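PDB 4REL: UDP-glucose:anthocyanidin 3-O-glucosyltransferase from Clitoria ternatea, which belongs to the plant UDP-glycosyltransferase family and has the GT-B fold, two Rossmann-like domains facing each other across a cleft. Local coordinates for residues 11-15 with 81-86; 18-22 with 45-50; 25-29 with 56-60; 232-236 with 435-439. All coordinates share one frame. Where two conformers were deposited one is given. Residues are numbered along the deposited sequence.

Overall arrangement
The first three contacts lie in the first 86 residues, within the N-terminal Rossmann-like domain. Interaction 1 closes the widest of their loops, bringing helix 80-86 back to the loop after strand 6-10 at the KMP pocket; interactions 2 and 3 both fall within that span. Helix 18-31 serves both: residues 18-22 pack on helix 43-50, residues 25-29 on the entry to edge strand 59-64, and along the chain these two contacts cross. Pro11 and Pro13 of interaction 1 touch Leu18, Leu21 and Ser45 of interaction 2. Interaction 4 follows in series, returning C-terminal helix 431-445 to strand 233-235, the sheet's other edge. There Phe436 also packs against Lys27 and Leu28 of interaction 3.

Interaction 1 (11-15 with 81-86); sequences PFPFG and KLDLFL. With KMP (3,5,7-trihydroxy-2-(4-hydroxyphenyl)-4H-chromen-4-one), chain B.
Part of the wall of the KMP pocket, through Leu82, is formed where the loop after strand 6-10 meets helix 80-86. Pro13 (phi/psi -83/53) centres an inverse gamma turn, closed by Phe14 N to Phe12 O at 2.7 Å; residues 81-86 are helical. CA atoms come nearest at Pro13-Phe85 (8.3 Å) and Phe14-Leu82 (7.9 Å). Two CH-pi contacts dominate: Pro13 CG lies 3.5 Å from the centroid of the Phe85 ring (chi1 t), and Leu82 CD2 lies 3.4 Å from that of the Phe14 ring (chi1 m), each over the face. Phe14 CZ reaches Phe85 CB at 3.8 Å. Phe12 (chi1 t) sets CZ 3.8 Å from Leu82 CD2 and turns its ring edge to KMP, while Leu82 CD1 approaches KMP C18 to 3.5 Å. Phe12 also makes edge-to-face contacts with His17 and Phe116. Leu82 and Leu86 continue onto helix 191-197, and Pro13 and Phe85 rest on Thr42 of strand 36-42.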
loop_
_atom_site.group_PDB
_atom_site.type_symbol
_atom_site.label_atom_id
_atom_site.label_comp_id
_atom_site.label_asym_id
_atom_site.label_seq_id
_atom_site.Cartn_x
_atom_site.Cartn_y
_atom_site.Cartn_z
ATOM N N PRO A 11 -0.499 -5.568 13.364
ATOM C CA PRO A 11 -0.598 -5.455 11.905
ATOM C C PRO A 11 -1.784 -6.239 11.381
ATOM O O PRO A 11 -2.252 -7.166 12.043
ATOM C CB PRO A 11 0.680 -6.145 11.418
ATOM C CG PRO A 11 0.991 -7.150 12.518
ATOM C CD PRO A 11 0.644 -6.400 13.778
ATOM N N PHE A 12 -2.261 -5.866 10.198
ATOM C CA PHE A 12 -3.051 -6.770 9.369
ATOM C C PHE A 12 -1.986 -7.710 8.806
ATOM O O PHE A 12 -1.108 -7.285 8.058
ATOM C CB PHE A 12 -3.748 -5.965 8.270
ATOM C CG PHE A 12 -4.745 -6.754 7.458
ATOM C CD1 PHE A 12 -5.816 -7.408 8.061
ATOM C CD2 PHE A 12 -4.647 -6.779 6.080
ATOM C CE1 PHE A 12 -6.752 -8.113 7.281
ATOM C CE2 PHE A 12 -5.575 -7.479 5.301
ATOM C CZ PHE A 12 -6.624 -8.138 5.903
ATOM N N PRO A 13 -2.025 -8.989 9.212
ATOM C CA PRO A 13 -0.832 -9.847 9.099
ATOM C C PRO A 13 -0.642 -10.465 7.710
ATOM O O PRO A 13 -0.455 -11.685 7.563
ATOM C CB PRO A 13 -1.086 -10.910 10.168
ATOM C CG PRO A 13 -2.593 -11.063 10.159
ATOM C CD PRO A 13 -3.123 -9.653 9.942
ATOM N N PHE A 14 -0.655 -9.599 6.699
ATOM C CA PHE A 14 -0.588 -10.025 5.304
ATOM C C PHE A 14 0.279 -9.110 4.462
ATOM O O PHE A 14 0.034 -7.902 4.404
ATOM C CB PHE A 14 -1.996 -10.089 4.720
ATOM C CG PHE A 14 -2.884 -11.037 5.455
ATOM C CD1 PHE A 14 -2.807 -12.402 5.204
ATOM C CD2 PHE A 14 -3.758 -10.575 6.438
ATOM C CE1 PHE A 14 -3.604 -13.300 5.911
ATOM C CE2 PHE A 14 -4.551 -11.472 7.150
ATOM C CZ PHE A 14 -4.470 -12.827 6.885
ATOM N N GLY A 15 1.281 -9.706 3.812
ATOM C CA GLY A 15 2.118 -9.040 2.822
ATOM C C GLY A 15 2.338 -7.542 2.924
ATOM O O GLY A 15 3.111 -7.074 3.759
ATOM N N LYS A 81 -7.737 -16.365 3.578
ATOM C CA LYS A 81 -6.880 -16.250 4.756
ATOM C C LYS A 81 -7.167 -14.985 5.550
ATOM O O LYS A 81 -6.994 -14.968 6.779
ATOM C CB LYS A 81 -5.398 -16.335 4.382
ATOM C CG LYS A 81 -4.952 -17.755 4.027
ATOM C CD LYS A 81 -3.521 -17.772 3.520
ATOM C CE LYS A 81 -3.000 -19.194 3.415
ATOM N NZ LYS A 81 -1.675 -19.233 2.740
ATOM N N LEU A 82 -7.603 -13.933 4.861
ATOM C CA LEU A 82 -7.997 -12.693 5.536
ATOM C C LEU A 82 -9.221 -12.944 6.415
ATOM O O LEU A 82 -9.247 -12.549 7.580
ATOM C CB LEU A 82 -8.311 -11.562 4.547
ATOM C CG LEU A 82 -7.420 -11.279 3.339
ATOM C CD1 LEU A 82 -7.844 -9.981 2.663
ATOM C CD2 LEU A 82 -5.965 -11.225 3.699
ATOM N N ASP A 83 -10.245 -13.578 5.847
ATOM C CA ASP A 83 -11.435 -13.929 6.626
ATOM C C ASP A 83 -11.081 -14.783 7.844
ATOM O O ASP A 83 -11.581 -14.549 8.949
ATOM C CB ASP A 83 -12.423 -14.723 5.765
ATOM C CG ASP A 83 -13.092 -13.886 4.679
ATOM O OD1 ASP A 83 -13.153 -12.648 4.803
ATOM O OD2 ASP A 83 -13.590 -14.486 3.703
ATOM N N LEU A 84 -10.245 -15.798 7.630
ATOM C CA LEU A 84 -9.911 -16.739 8.703
ATOM C C LEU A 84 -9.201 -16.032 9.848
ATOM O O LEU A 84 -9.512 -16.272 11.019
ATOM C CB LEU A 84 -9.081 -17.920 8.177
ATOM C CG LEU A 84 -9.855 -18.921 7.303
ATOM C CD1 LEU A 84 -8.926 -19.977 6.711
ATOM C CD2 LEU A 84 -10.967 -19.600 8.112
ATOM N N PHE A 85 -8.268 -15.141 9.525
ATOM C CA PHE A 85 -7.640 -14.357 10.588
ATOM C C PHE A 85 -8.645 -13.443 11.280
ATOM O O PHE A 85 -8.682 -13.372 12.501
ATOM C CB PHE A 85 -6.476 -13.505 10.077
ATOM C CG PHE A 85 -5.914 -12.594 11.134
ATOM C CD1 PHE A 85 -5.149 -13.115 12.174
ATOM C CD2 PHE A 85 -6.190 -11.238 11.117
ATOM C CE1 PHE A 85 -4.645 -12.291 13.161
ATOM C CE2 PHE A 85 -5.696 -10.401 12.113
ATOM C CZ PHE A 85 -4.916 -10.927 13.129
ATOM N N LEU A 86 -9.444 -12.715 10.503
ATOM C CA LEU A 86 -10.378 -11.785 11.122
ATOM C C LEU A 86 -11.384 -12.545 11.996
ATOM O O LEU A 86 -11.842 -12.020 13.017
ATOM C CB LEU A 86 -11.093 -10.923 10.068
ATOM C CG LEU A 86 -10.220 -9.923 9.311
ATOM C CD1 LEU A 86 -10.970 -9.356 8.091
ATOM C CD2 LEU A 86 -9.756 -8.792 10.215
HETATM C C1 KMP B . -10.123 -2.110 -0.472
HETATM C C2 KMP B . -8.824 -1.883 -0.052
HETATM C C3 KMP B . -7.929 -3.042 0.155
HETATM C C4 KMP B . -8.441 -4.404 -0.097
HETATM C C5 KMP B . -9.761 -4.530 -0.512
HETATM C C6 KMP B . -10.576 -3.410 -0.694
HETATM C C9 KMP B . -6.528 -2.859 0.601
HETATM C C10 KMP B . -5.702 -4.074 0.785
HETATM C C11 KMP B . -6.320 -5.412 0.508
HETATM C C14 KMP B . -5.558 -6.691 0.664
HETATM C C15 KMP B . -4.333 -6.750 1.325
HETATM C C16 KMP B . -3.656 -7.953 1.448
HETATM C C17 KMP B . -4.195 -9.109 0.906
HETATM C C18 KMP B . -5.417 -9.061 0.247
HETATM C C19 KMP B . -6.095 -7.855 0.131
HETATM O O12 KMP B . -7.633 -5.502 0.085
HETATM O O13 KMP B . -6.071 -1.711 0.814
HETATM O O24 KMP B . -3.522 -10.288 1.025
HETATM O O27 KMP B . -4.410 -3.919 1.185
HETATM O O29 KMP B . -11.862 -3.595 -1.102
HETATM O O30 KMP B . -8.361 -0.622 0.172
#

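Interaction 2 (18-22 with 45-50)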
loop_
_atom_site.group_PDB
_atom_site.type_symbol
_atom_site.label_atom_id
_atom_site.label_comp_id
_atom_site.label_asym_id
_atom_site.label_seq_id
_atom_site.Cartn_x
_atom_site.Cartn_y
_atom_site.Cartn_z
ATOM N N LEU A 18 2.542 -5.277 6.123
ATOM C CA LEU A 18 3.530 -5.549 7.164
ATOM C C LEU A 18 4.724 -4.577 7.206
ATOM O O LEU A 18 4.989 -3.974 8.254
ATOM C CB LEU A 18 3.969 -7.021 7.124
ATOM C CG LEU A 18 2.846 -7.966 7.563
ATOM C CD1 LEU A 18 3.060 -9.387 7.044
ATOM C CD2 LEU A 18 2.738 -7.946 9.094
ATOM N N PRO A 19 5.445 -4.405 6.083
ATOM C CA PRO A 19 6.563 -3.457 6.194
ATOM C C PRO A 19 6.191 -2.008 6.608
ATOM O O PRO A 19 6.925 -1.434 7.416
ATOM C CB PRO A 19 7.201 -3.496 4.798
ATOM C CG PRO A 19 6.833 -4.848 4.257
ATOM C CD PRO A 19 5.441 -5.102 4.779
ATOM N N PRO A 20 5.087 -1.427 6.084
ATOM C CA PRO A 20 4.818 -0.042 6.502
ATOM C C PRO A 20 4.572 0.116 8.004
ATOM O O PRO A 20 4.957 1.144 8.579
ATOM C CB PRO A 20 3.540 0.327 5.733
ATOM C CG PRO A 20 3.493 -0.617 4.578
ATOM C CD PRO A 20 4.137 -1.884 5.045
ATOM N N LEU A 21 3.957 -0.875 8.646
ATOM C CA LEU A 21 3.701 -0.739 10.076
ATOM C C LEU A 21 4.983 -0.976 10.874
ATOM O O LEU A 21 5.227 -0.293 11.870
ATOM C CB LEU A 21 2.570 -1.666 10.530
ATOM C CG LEU A 21 2.124 -1.461 11.982
ATOM C CD1 LEU A 21 1.791 -0.001 12.252
ATOM C CD2 LEU A 21 0.924 -2.352 12.255
ATOM N N LEU A 22 5.805 -1.938 10.452
ATOM C CA LEU A 22 7.092 -2.128 11.131
ATOM C C LEU A 22 7.933 -0.879 10.981
ATOM O O LEU A 22 8.625 -0.466 11.915
ATOM C CB LEU A 22 7.859 -3.329 10.576
ATOM C CG LEU A 22 9.257 -3.518 11.161
ATOM C CD1 LEU A 22 9.161 -3.717 12.649
ATOM C CD2 LEU A 22 9.913 -4.728 10.499
ATOM N N SER A 45 3.198 -14.100 9.501
ATOM C CA SER A 45 3.521 -12.684 9.327
ATOM C C SER A 45 4.825 -12.339 10.036
ATOM O O SER A 45 5.590 -11.488 9.568
ATOM C CB SER A 45 2.374 -11.758 9.761
ATOM O OG SER A 45 2.305 -11.584 11.165
ATOM N N ASN A 46 5.079 -12.999 11.163
ATOM C CA ASN A 46 6.327 -12.774 11.883
ATOM C C ASN A 46 7.505 -13.338 11.091
ATOM O O ASN A 46 8.566 -12.723 11.028
ATOM C CB ASN A 46 6.270 -13.348 13.302
ATOM C CG ASN A 46 5.359 -12.544 14.226
ATOM O OD1 ASN A 46 5.004 -11.403 13.933
ATOM N ND2 ASN A 46 5.004 -13.135 15.363
ATOM N N ALA A 47 7.310 -14.489 10.456
ATOM C CA ALA A 47 8.366 -15.050 9.611
ATOM C C ALA A 47 8.698 -14.085 8.475
ATOM O O ALA A 47 9.868 -13.844 8.161
ATOM C CB ALA A 47 7.938 -16.391 9.051
ATOM N N PHE A 48 7.652 -13.529 7.874
ATOM C CA PHE A 48 7.789 -12.596 6.763
ATOM C C PHE A 48 8.619 -11.367 7.125
ATOM O O PHE A 48 9.486 -10.961 6.356
ATOM C CB PHE A 48 6.409 -12.172 6.258
ATOM C CG PHE A 48 6.449 -11.273 5.059
ATOM C CD1 PHE A 48 6.656 -11.796 3.791
ATOM C CD2 PHE A 48 6.260 -9.912 5.196
ATOM C CE1 PHE A 48 6.673 -10.970 2.678
ATOM C CE2 PHE A 48 6.282 -9.081 4.091
ATOM C CZ PHE A 48 6.487 -9.609 2.831
ATOM N N LEU A 49 8.370 -10.787 8.297
ATOM C CA LEU A 49 9.061 -9.562 8.707
ATOM C C LEU A 49 10.396 -9.769 9.396
ATOM O O LEU A 49 11.327 -9.007 9.171
ATOM C CB LEU A 49 8.191 -8.718 9.648
ATOM C CG LEU A 49 7.126 -7.817 9.029
ATOM C CD1 LEU A 49 6.372 -7.094 10.146
ATOM C CD2 LEU A 49 7.724 -6.815 8.035
ATOM N N PHE A 50 10.492 -10.780 10.250
ATOM C CA PHE A 50 11.588 -10.810 11.213
ATOM C C PHE A 50 12.650 -11.890 11.006
ATOM O O PHE A 50 13.571 -12.012 11.808
ATOM C CB PHE A 50 11.025 -10.882 12.634
ATOM C CG PHE A 50 10.097 -9.745 12.968
ATOM C CD1 PHE A 50 10.591 -8.458 13.116
ATOM C CD2 PHE A 50 8.731 -9.958 13.121
ATOM C CE1 PHE A 50 9.745 -7.403 13.416
ATOM C CE2 PHE A 50 7.881 -8.909 13.424
ATOM C CZ PHE A 50 8.385 -7.633 13.575
#
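This is an apolar helix-helix contact in the N-terminal Rossmann-like domain, between residues 18-22 of helix 18-31 and most of the short helix 43-50. The segment axes approach to 10.6 Å and cross at -66°, so the two helices meet over a compact patch centred on Leu18 and Leu49, whose CA atoms are 7.0 Å apart. Leu18 enters between three residues of the other helix: CD1 lies 3.7 Å from both Ser45 CB and Phe48 CD2, and CB lies 3.8 Å from Leu49 CG. One turn on, Leu22 extends the patch, with CD2 3.9 Å from Leu49 CD2 and CD1 3.8 Å from Phe50 CE1. Pro19 lies at the more open margin, its CD 4.1 Å from Phe48 CE2 at the edge of that ring. Ser45 OG bonds to Thr42 N at the end of strand 36-42 and Asn46 ND2 to Phe62 O; on the apolar side Phe50 meets Phe39 edge-to-face. Each helix follows a strand of the parallel sheet, 6-10 and 36-42 respectively, and leads to the next; the contact thus joins the helices of two successive beta-alpha-beta units, the repeat from which the Rossmann-like half of a GT-B protein is built.

Interaction 3 (25-29 with 56-60); sequences VLKLA and PNNIR. With ACT (acetate ion), chain G.
In the N-terminal Rossmann-like domain, helix 18-31, the crossover helix of the first beta-alpha-beta unit, meets the turn that leads into edge strand 59-64. Ala29 and Ile59 lose most surface, followed by Leu26. Residues 25-29 are helical, with Ala29 N bonded to Val25 O at 2.7 Å; Pro56 to Ile59 form a type I beta turn, Ile59 N bonded to Pro56 O at 3.2 Å, and the strand begins at Ile59 (phi/psi -109/127). The nearest CA pair is Ala29-Asn58, 6.5 Å. Ile59 (chi1 m, chi2 t) points at the helix: its CG1 lies 3.7 Å from Ala29 CB, its CD1 reaches Val25 CG1 at 3.8 Å and Leu26 CD2 at 3.7 Å. Leu26 (chi1 m, chi2 t) also brings CD2 to 3.6 Å from Pro56 CD. Beside this apolar patch Asn58 (chi1 p) turns its amide to the helix; ND2 also bonds to Thr35 O. Arg60 hydrogen-bonds an acetate ion, probably from the crystallisation liquor: NH1 to acetate O 2.8 Å, NH2 to acetate OXT 2.9 Å. Asn58 ND2 donates to Ala29 O at 3.1 Å, and water 1 bridges them, donating to Asn58 OD1 at 2.6 Å and weakly to Ala29 O at 2.9 Å.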
loop_
_atom_site.group_PDB
_atom_site.type_symbol
_atom_site.label_atom_id
_atom_site.label_comp_id
_atom_site.label_asym_id
_atom_site.label_seq_id
_atom_site.Cartn_x
_atom_site.Cartn_y
_atom_site.Cartn_z
ATOM N N VAL A 25 6.737 1.609 13.549
ATOM C CA VAL A 25 7.138 1.182 14.895
ATOM C C VAL A 25 8.644 1.351 15.117
ATOM O O VAL A 25 9.082 1.757 16.202
ATOM C CB VAL A 25 6.696 -0.280 15.165
ATOM C CG1 VAL A 25 7.311 -0.807 16.462
ATOM C CG2 VAL A 25 5.169 -0.359 15.233
ATOM N N LEU A 26 9.443 1.056 14.091
ATOM C CA LEU A 26 10.888 1.279 14.191
ATOM C C LEU A 26 11.197 2.749 14.480
ATOM O O LEU A 26 12.062 3.053 15.305
ATOM C CB LEU A 26 11.612 0.822 12.917
ATOM C CG LEU A 26 11.747 -0.690 12.732
ATOM C CD1 LEU A 26 12.208 -1.042 11.331
ATOM C CD2 LEU A 26 12.716 -1.282 13.753
ATOM N N LYS A 27 10.494 3.655 13.810
ATOM C CA LYS A 27 10.717 5.092 14.019
ATOM C C LYS A 27 10.325 5.494 15.434
ATOM O O LYS A 27 11.038 6.249 16.094
ATOM C CB LYS A 27 9.913 5.929 13.018
ATOM C CG LYS A 27 10.387 5.810 11.565
ATOM C CD LYS A 27 9.399 6.488 10.608
ATOM C CE LYS A 27 9.713 6.134 9.160
ATOM N NZ LYS A 27 8.743 6.788 8.231
ATOM N N LEU A 28 9.172 5.006 15.880
ATOM C CA LEU A 28 8.686 5.315 17.229
ATOM C C LEU A 28 9.607 4.724 18.296
ATOM O O LEU A 28 9.866 5.355 19.321
ATOM C CB LEU A 28 7.264 4.780 17.426
ATOM C CG LEU A 28 6.195 5.449 16.555
ATOM C CD1 LEU A 28 4.864 4.701 16.676
ATOM C CD2 LEU A 28 6.023 6.917 16.933
ATOM N N ALA A 29 10.077 3.499 18.069
ATOM C CA ALA A 29 10.949 2.840 19.038
ATOM C C ALA A 29 12.300 3.544 19.145
ATOM O O ALA A 29 12.908 3.593 20.218
ATOM C CB ALA A 29 11.137 1.381 18.678
ATOM N N PRO A 56 15.562 -3.402 17.291
ATOM C CA PRO A 56 15.980 -2.745 18.532
ATOM C C PRO A 56 15.462 -3.451 19.775
ATOM O O PRO A 56 14.486 -4.206 19.720
ATOM C CB PRO A 56 15.369 -1.336 18.417
ATOM C CG PRO A 56 14.405 -1.401 17.293
ATOM C CD PRO A 56 14.926 -2.449 16.367
ATOM N N ASN A 57 16.131 -3.200 20.894
ATOM C CA ASN A 57 15.858 -3.906 22.134
ATOM C C ASN A 57 14.466 -3.648 22.706
ATOM O O ASN A 57 13.923 -4.489 23.421
ATOM C CB ASN A 57 16.930 -3.553 23.167
ATOM C CG ASN A 57 18.335 -3.742 22.630
ATOM O OD1 ASN A 57 18.631 -4.739 21.965
ATOM N ND2 ASN A 57 19.209 -2.778 22.908
ATOM N N ASN A 58 13.881 -2.499 22.382
ATOM C CA ASN A 58 12.562 -2.169 22.925
ATOM C C ASN A 58 11.379 -2.621 22.053
ATOM O O ASN A 58 10.225 -2.296 22.346
ATOM C CB ASN A 58 12.456 -0.681 23.298
ATOM C CG ASN A 58 12.626 0.252 22.109
ATOM O OD1 ASN A 58 13.347 -0.048 21.150
ATOM N ND2 ASN A 58 11.960 1.400 22.172
ATOM N N ILE A 59 11.677 -3.371 20.990
ATOM C CA ILE A 59 10.637 -4.023 20.195
ATOM C C ILE A 59 10.701 -5.523 20.457
ATOM O O ILE A 59 11.770 -6.142 20.351
ATOM C CB ILE A 59 10.793 -3.768 18.678
ATOM C CG1 ILE A 59 10.690 -2.272 18.373
ATOM C CG2 ILE A 59 9.737 -4.550 17.914
ATOM C CD1 ILE A 59 10.875 -1.921 16.890
ATOM N N ARG A 60 9.569 -6.105 20.829
ATOM C CA ARG A 60 9.503 -7.538 21.077
ATOM C C ARG A 60 8.399 -8.098 20.213
ATOM O O ARG A 60 7.389 -7.432 19.996
ATOM C CB ARG A 60 9.208 -7.818 22.549
ATOM C CG ARG A 60 10.340 -7.386 23.471
ATOM C CD ARG A 60 9.919 -7.355 24.934
ATOM N NE ARG A 60 10.996 -6.810 25.770
ATOM C CZ ARG A 60 11.148 -5.519 26.054
ATOM N NH1 ARG A 60 10.282 -4.630 25.591
ATOM N NH2 ARG A 60 12.164 -5.115 26.810
HETATM C C ACT G . 12.157 -1.679 26.700
HETATM O O ACT G . 11.020 -2.197 26.647
HETATM O OXT ACT G . 13.195 -2.380 26.629
HETATM C CH3 ACT G . 12.270 -0.207 26.991
HETATM O O HOH W 1 14.832 1.511 19.628
#

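Interaction 4 (232-236 with 435-439)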
loop_
_atom_site.group_PDB
_atom_site.type_symbol
_atom_site.label_atom_id
_atom_site.label_comp_id
_atom_site.label_asym_id
_atom_site.label_seq_id
_atom_site.Cartn_x
_atom_site.Cartn_y
_atom_site.Cartn_z
ATOM N N SER A 232 -8.367 12.871 15.225
ATOM C CA SER A 232 -7.074 13.425 14.834
ATOM C C SER A 232 -6.592 12.715 13.581
ATOM O O SER A 232 -6.663 11.488 13.499
ATOM C CB SER A 232 -6.056 13.245 15.964
ATOM O OG SER A 232 -4.791 13.763 15.598
ATOM N N LEU A 233 -6.135 13.483 12.593
ATOM C CA LEU A 233 -5.587 12.908 11.374
ATOM C C LEU A 233 -4.128 13.284 11.286
ATOM O O LEU A 233 -3.800 14.471 11.227
ATOM C CB LEU A 233 -6.316 13.454 10.142
ATOM C CG LEU A 233 -5.832 12.976 8.768
ATOM C CD1 LEU A 233 -6.117 11.483 8.549
ATOM C CD2 LEU A 233 -6.502 13.808 7.675
ATOM N N LEU A 234 -3.255 12.280 11.280
ATOM C CA LEU A 234 -1.814 12.516 11.280
ATOM C C LEU A 234 -1.181 11.820 10.082
ATOM O O LEU A 234 -1.510 10.663 9.781
ATOM C CB LEU A 234 -1.192 11.978 12.577
ATOM C CG LEU A 234 -1.716 12.515 13.914
ATOM C CD1 LEU A 234 -1.131 11.729 15.111
ATOM C CD2 LEU A 234 -1.399 13.996 14.041
ATOM N N TYR A 235 -0.283 12.519 9.391
ATOM C CA TYR A 235 0.454 11.911 8.286
ATOM C C TYR A 235 1.897 11.688 8.727
ATOM O O TYR A 235 2.567 12.621 9.170
ATOM C CB TYR A 235 0.438 12.808 7.045
ATOM C CG TYR A 235 -0.862 12.857 6.270
ATOM C CD1 TYR A 235 -0.986 12.219 5.041
ATOM C CD2 TYR A 235 -1.956 13.560 6.758
ATOM C CE1 TYR A 235 -2.181 12.276 4.319
ATOM C CE2 TYR A 235 -3.144 13.623 6.046
ATOM C CZ TYR A 235 -3.249 12.977 4.833
ATOM O OH TYR A 235 -4.431 13.059 4.141
ATOM N N VAL A 236 2.363 10.451 8.628
ATOM C CA VAL A 236 3.761 10.142 8.895
ATOM C C VAL A 236 4.392 9.634 7.607
ATOM O O VAL A 236 3.835 8.762 6.933
ATOM C CB VAL A 236 3.905 9.116 10.023
ATOM C CG1 VAL A 236 5.372 8.728 10.220
ATOM C CG2 VAL A 236 3.334 9.693 11.307
ATOM N N ASP A 435 3.469 16.085 12.665
ATOM C CA ASP A 435 2.513 15.022 12.937
ATOM C C ASP A 435 3.168 13.840 13.638
ATOM O O ASP A 435 2.549 13.214 14.496
ATOM C CB ASP A 435 1.835 14.566 11.640
ATOM C CG ASP A 435 0.786 15.545 11.164
ATOM O OD1 ASP A 435 0.623 16.615 11.808
ATOM O OD2 ASP A 435 0.138 15.248 10.138
ATOM N N PHE A 436 4.415 13.546 13.280
ATOM C CA PHE A 436 5.145 12.473 13.938
ATOM C C PHE A 436 5.358 12.827 15.403
ATOM O O PHE A 436 5.186 11.986 16.288
ATOM C CB PHE A 436 6.490 12.209 13.262
ATOM C CG PHE A 436 7.280 11.099 13.909
ATOM C CD1 PHE A 436 6.962 9.772 13.668
ATOM C CD2 PHE A 436 8.339 11.386 14.750
ATOM C CE1 PHE A 436 7.692 8.743 14.263
ATOM C CE2 PHE A 436 9.074 10.359 15.348
ATOM C CZ PHE A 436 8.745 9.040 15.100
ATOM N N ASN A 437 5.730 14.072 15.675
ATOM C CA ASN A 437 5.914 14.508 17.053
ATOM C C ASN A 437 4.607 14.412 17.832
ATOM O O ASN A 437 4.593 14.024 18.992
ATOM C CB ASN A 437 6.486 15.932 17.111
ATOM C CG ASN A 437 7.931 15.999 16.653
ATOM O OD1 ASN A 437 8.701 15.062 16.853
ATOM N ND2 ASN A 437 8.305 17.116 16.032
ATOM N N THR A 438 3.501 14.747 17.173
ATOM C CA THR A 438 2.194 14.653 17.812
ATOM C C THR A 438 1.895 13.215 18.218
ATOM O O THR A 438 1.412 12.955 19.330
ATOM C CB THR A 438 1.087 15.170 16.872
ATOM O OG1 THR A 438 1.285 16.571 16.664
ATOM C CG2 THR A 438 -0.293 14.948 17.475
ATOM N N LEU A 439 2.209 12.285 17.319
ATOM C CA LEU A 439 2.017 10.864 17.570
ATOM C C LEU A 439 2.880 10.391 18.733
ATOM O O LEU A 439 2.405 9.683 19.619
ATOM C CB LEU A 439 2.315 10.053 16.302
ATOM C CG LEU A 439 2.285 8.528 16.403
ATOM C CD1 LEU A 439 0.934 8.043 16.912
ATOM C CD2 LEU A 439 2.608 7.892 15.038
HETATM O O HOH W 2 -2.155 16.206 9.545
#
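Strand 233-235, at the edge of the N-terminal parallel sheet, is covered by C-terminal helix 431-445, with the segment axes 7.7 Å apart and crossing at -120°. Leu233 points away from the helix, toward Val223 and Met226 of helix 220-229, but its O accepts from water 2 at 2.9 Å, which also donates to Asp435 OD2 at 2.6 Å. Leu234 faces the helix and buries the most strand surface: CD2 lies 3.7 Å from Thr438 CG2, CD1 4.0 Å from Leu439 CB, and its CA is only 5.3 Å from that of Asp435. At Tyr235 the backbone takes over, N donating to Asp435 OD2 at 2.9 Å, almost straight (177°), while the ring turns to helix 220-229 and OH bonds to Asp218. Val236 completes the row, CG1 3.9 Å from Phe436 CD1 and CG2 4.2 Å from Leu439 CD2. As in other GT-B proteins, the last helix returns to pack on the N-terminal domain. Leu234 pairs through its backbone with Val209 and Val211 on the inner side; Asp435, its OD1 held by Gln431, supplies the acceptor that Tyr235 N needs at the edge, whereas Tyr235 O, buried here, finds no partner in the model.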